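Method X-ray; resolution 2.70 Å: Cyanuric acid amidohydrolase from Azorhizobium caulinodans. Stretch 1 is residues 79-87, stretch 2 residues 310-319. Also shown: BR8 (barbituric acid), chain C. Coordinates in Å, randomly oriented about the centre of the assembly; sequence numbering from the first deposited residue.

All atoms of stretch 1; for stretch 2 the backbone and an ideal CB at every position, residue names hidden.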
# COMPACT_ATOMS: atom_id res chain seq x y z
N SER A 79 15.02 -13.60 -1.94
CA SER A 79 14.39 -12.53 -2.70
C SER A 79 12.93 -12.42 -2.33
O SER A 79 12.18 -13.38 -2.51
CB SER A 79 14.50 -12.77 -4.20
OG SER A 79 13.98 -11.66 -4.89
N GLY A 80 12.56 -11.27 -1.76
CA GLY A 80 11.21 -11.02 -1.31
C GLY A 80 10.30 -10.62 -2.46
O GLY A 80 10.76 -10.36 -3.58
N GLY A 81 9.01 -10.59 -2.19
CA GLY A 81 8.04 -10.14 -3.18
C GLY A 81 7.43 -11.30 -3.95
O GLY A 81 8.02 -11.77 -4.93
N THR A 82 6.26 -11.77 -3.50
CA THR A 82 5.57 -12.84 -4.21
C THR A 82 4.16 -12.38 -4.56
O THR A 82 3.17 -12.89 -4.04
CB THR A 82 5.52 -14.13 -3.36
OG1 THR A 82 4.65 -13.95 -2.24
CG2 THR A 82 6.90 -14.51 -2.85
N GLU A 83 4.08 -11.45 -5.51
CA GLU A 83 2.82 -10.82 -5.87
C GLU A 83 2.05 -11.71 -6.82
O GLU A 83 2.57 -12.73 -7.29
CB GLU A 83 3.06 -9.44 -6.49
CG GLU A 83 3.66 -8.41 -5.52
CD GLU A 83 5.18 -8.57 -5.31
OE1 GLU A 83 5.80 -9.45 -5.95
OE2 GLU A 83 5.77 -7.79 -4.51
N GLY A 84 0.82 -11.32 -7.13
CA GLY A 84 0.02 -12.14 -8.01
C GLY A 84 -0.11 -13.52 -7.40
O GLY A 84 -0.34 -13.66 -6.20
N GLY A 85 0.01 -14.55 -8.22
CA GLY A 85 -0.18 -15.89 -7.73
C GLY A 85 1.13 -16.56 -7.39
O GLY A 85 1.15 -17.73 -7.02
N MSE A 86 2.23 -15.83 -7.52
CA MSE A 86 3.56 -16.40 -7.34
C MSE A 86 3.67 -17.08 -5.99
O MSE A 86 3.24 -16.51 -4.99
CB MSE A 86 4.64 -15.33 -7.49
CG MSE A 86 6.03 -15.91 -7.56
SE MSE A 86 7.28 -14.50 -7.94
CE MSE A 86 5.98 -13.04 -8.18
N SER A 87 4.22 -18.29 -5.97
CA SER A 87 4.19 -19.16 -4.79
C SER A 87 5.51 -19.22 -4.01
O SER A 87 6.55 -19.63 -4.54
CB SER A 87 3.78 -20.56 -5.25
OG SER A 87 3.80 -21.49 -4.19
N UNK A 310 8.70 -2.30 -8.87
CA UNK A 310 9.10 -3.71 -8.95
C UNK A 310 8.02 -4.66 -8.48
O UNK A 310 7.93 -5.80 -8.95
CB UNK A 310 10.37 -3.94 -8.12
N UNK A 311 7.22 -4.20 -7.52
CA UNK A 311 6.07 -4.97 -7.06
C UNK A 311 5.12 -5.27 -8.23
O UNK A 311 4.68 -6.43 -8.40
CB UNK A 311 5.33 -4.21 -5.95
N UNK A 312 4.84 -4.26 -9.06
CA UNK A 312 4.06 -4.44 -10.29
C UNK A 312 4.77 -5.42 -11.22
O UNK A 312 4.24 -6.47 -11.55
CB UNK A 312 3.84 -3.10 -11.00
N UNK A 313 6.01 -5.08 -11.60
CA UNK A 313 6.77 -5.85 -12.58
C UNK A 313 6.78 -7.33 -12.25
O UNK A 313 6.55 -8.18 -13.13
CB UNK A 313 8.21 -5.33 -12.67
N UNK A 314 7.01 -7.64 -10.97
CA UNK A 314 7.04 -9.03 -10.53
C UNK A 314 5.71 -9.73 -10.78
O UNK A 314 5.67 -10.75 -11.46
CB UNK A 314 7.40 -9.11 -9.04
N UNK A 315 4.63 -9.19 -10.21
CA UNK A 315 3.30 -9.76 -10.43
C UNK A 315 3.02 -9.97 -11.92
O UNK A 315 2.53 -11.03 -12.32
CB UNK A 315 2.23 -8.85 -9.82
N UNK A 316 3.35 -8.98 -12.74
CA UNK A 316 3.04 -9.04 -14.16
C UNK A 316 3.84 -10.10 -14.88
O UNK A 316 3.27 -10.98 -15.53
CB UNK A 316 3.29 -7.68 -14.81
N UNK A 317 5.16 -10.06 -14.74
CA UNK A 317 5.98 -11.05 -15.41
C UNK A 317 5.74 -12.46 -14.84
O UNK A 317 5.82 -13.44 -15.58
CB UNK A 317 7.46 -10.67 -15.29
N UNK A 318 5.45 -12.58 -13.54
CA UNK A 318 5.20 -13.91 -12.97
C UNK A 318 4.01 -14.55 -13.67
O UNK A 318 4.02 -15.73 -14.02
CB UNK A 318 4.95 -13.82 -11.46
N UNK A 319 2.99 -13.74 -13.92
CA UNK A 319 1.81 -14.19 -14.62
C UNK A 319 2.14 -14.65 -16.03
O UNK A 319 1.72 -15.73 -16.45
CB UNK A 319 0.76 -13.08 -14.66
N1 BR8 C . 14.97 -7.56 -3.52
C2 BR8 C . 13.98 -8.43 -3.20
O2 BR8 C . 13.83 -8.72 -2.03
N3 BR8 C . 13.16 -8.94 -4.17
C4 BR8 C . 13.32 -8.59 -5.54
O4 BR8 C . 12.56 -9.07 -6.38
C5 BR8 C . 14.42 -7.66 -6.03
C6 BR8 C . 15.22 -7.17 -4.83
O8 BR8 C . 16.13 -6.40 -5.01

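Stretch 2 is helical throughout, so successive CA-to-CB bonds sweep around an axis and only some can meet stretch 1. The chief feature offered to them is the carboxylate of Glu-83, beside the backbone of Gly-81 and the selenomethionine Met-86.

At position 310 the CB points sideways and finds nothing of stretch 1 within 5.5 Å, so many side chains would suit. The residue is Thr-310, which makes no contact across the stretches.

Position 311 also has a sideways CB, yet its ideal CB lies 3.9 Å from Glu-83 OE2. A long donor that bends back, such as lysine or arginine, could answer that charge, though a shorter polar group is not excluded. The deposited Arg-311 does bend back: chi1 to chi3 all lie between wells, and NH1 donates to Glu-83 OE2 at 2.5 Å in a salt bridge. The carboxylate oxygen sits at the guanidinium edge, near its plane.

Positions 312 and 313 point away and out of reach respectively, and stretch 1 sets no preference at either. They are His-312 and Ala-313.

Position 314 points toward stretch 1, its ideal CB 3.5 Å from Glu-83 OE1 and 4.9 Å from Gly-81 O. The acid again favours a donor, while BR8 O4, 5.8 Å from the same ideal CB and roughly at right angles to Glu-83 OE1, rewards reach; lysine, arginine or perhaps glutamine could be considered. Arg-314 meets both acceptors. Its NE donates to Glu-83 OE1 and its NH2 to Glu-83 OE2, each at 2.8 Å and with N-H...acceptor angles near 165°, while NH1 donates to BR8 O4 at 2.8 Å. The guanidinium passes so close to Gly-81 that an ideal CB there would lie 2.3 Å from Arg-314 NE, a clash.

At 315 the CB points sideways but is already 3.5 Å from Glu-83 CB and 3.9 Å from Gly-84 N. Such tight spacing suits a small residue, alanine, glycine or possibly serine. In Ala-315 the methyl packs against Glu-83 CB at 3.5 Å, where the CA atoms of the two residues are 4.7 Å apart.

Positions 316 and 317 are out of reach and sideways respectively, with no stretch 1 atom within 5.5 Å of either ideal CB, so the choice is free as far as stretch 1 shows. They are Phe-316 and Val-317.

Position 318 points toward Met-86, its ideal CB 3.5 Å from CE. A small apolar group fits best. Ala-318 supplies it, with CB to Met-86 CE at 3.5 Å.

At 319 the ideal CB points sideways, clear of stretch 1, so many residues would suit; it is Gly-319.

Stretch 2 (310-319) TRHARAFVAG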
# COMPACT_ATOMS: atom_id res chain seq x y z
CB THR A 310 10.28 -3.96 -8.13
OG1 THR A 310 10.16 -3.15 -6.94
CG2 THR A 310 11.51 -3.57 -8.90
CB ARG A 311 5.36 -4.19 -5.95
CG ARG A 311 4.87 -5.02 -4.80
CD ARG A 311 5.43 -4.50 -3.50
NE ARG A 311 4.51 -4.72 -2.37
CZ ARG A 311 3.95 -5.89 -2.05
NH1 ARG A 311 4.16 -6.98 -2.77
NH2 ARG A 311 3.15 -5.96 -0.99
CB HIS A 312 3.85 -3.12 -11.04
CG HIS A 312 2.81 -2.22 -10.43
ND1 HIS A 312 1.46 -2.45 -10.57
CD2 HIS A 312 2.93 -1.08 -9.71
CE1 HIS A 312 0.79 -1.51 -9.93
NE2 HIS A 312 1.66 -0.66 -9.41
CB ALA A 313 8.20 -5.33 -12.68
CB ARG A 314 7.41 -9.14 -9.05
CG ARG A 314 8.90 -9.13 -8.73
CD ARG A 314 9.13 -9.56 -7.27
NE ARG A 314 8.47 -8.64 -6.34
CZ ARG A 314 9.08 -7.60 -5.78
NH1 ARG A 314 10.37 -7.39 -6.03
NH2 ARG A 314 8.40 -6.80 -4.97
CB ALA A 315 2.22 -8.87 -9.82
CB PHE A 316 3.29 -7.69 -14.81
CG PHE A 316 2.65 -7.54 -16.14
CD1 PHE A 316 1.25 -7.53 -16.26
CD2 PHE A 316 3.43 -7.40 -17.29
CE1 PHE A 316 0.65 -7.39 -17.51
CE2 PHE A 316 2.83 -7.25 -18.56
CZ PHE A 316 1.44 -7.24 -18.67
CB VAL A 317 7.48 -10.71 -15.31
CG1 VAL A 317 8.35 -11.88 -15.82
CG2 VAL A 317 7.78 -9.41 -16.05
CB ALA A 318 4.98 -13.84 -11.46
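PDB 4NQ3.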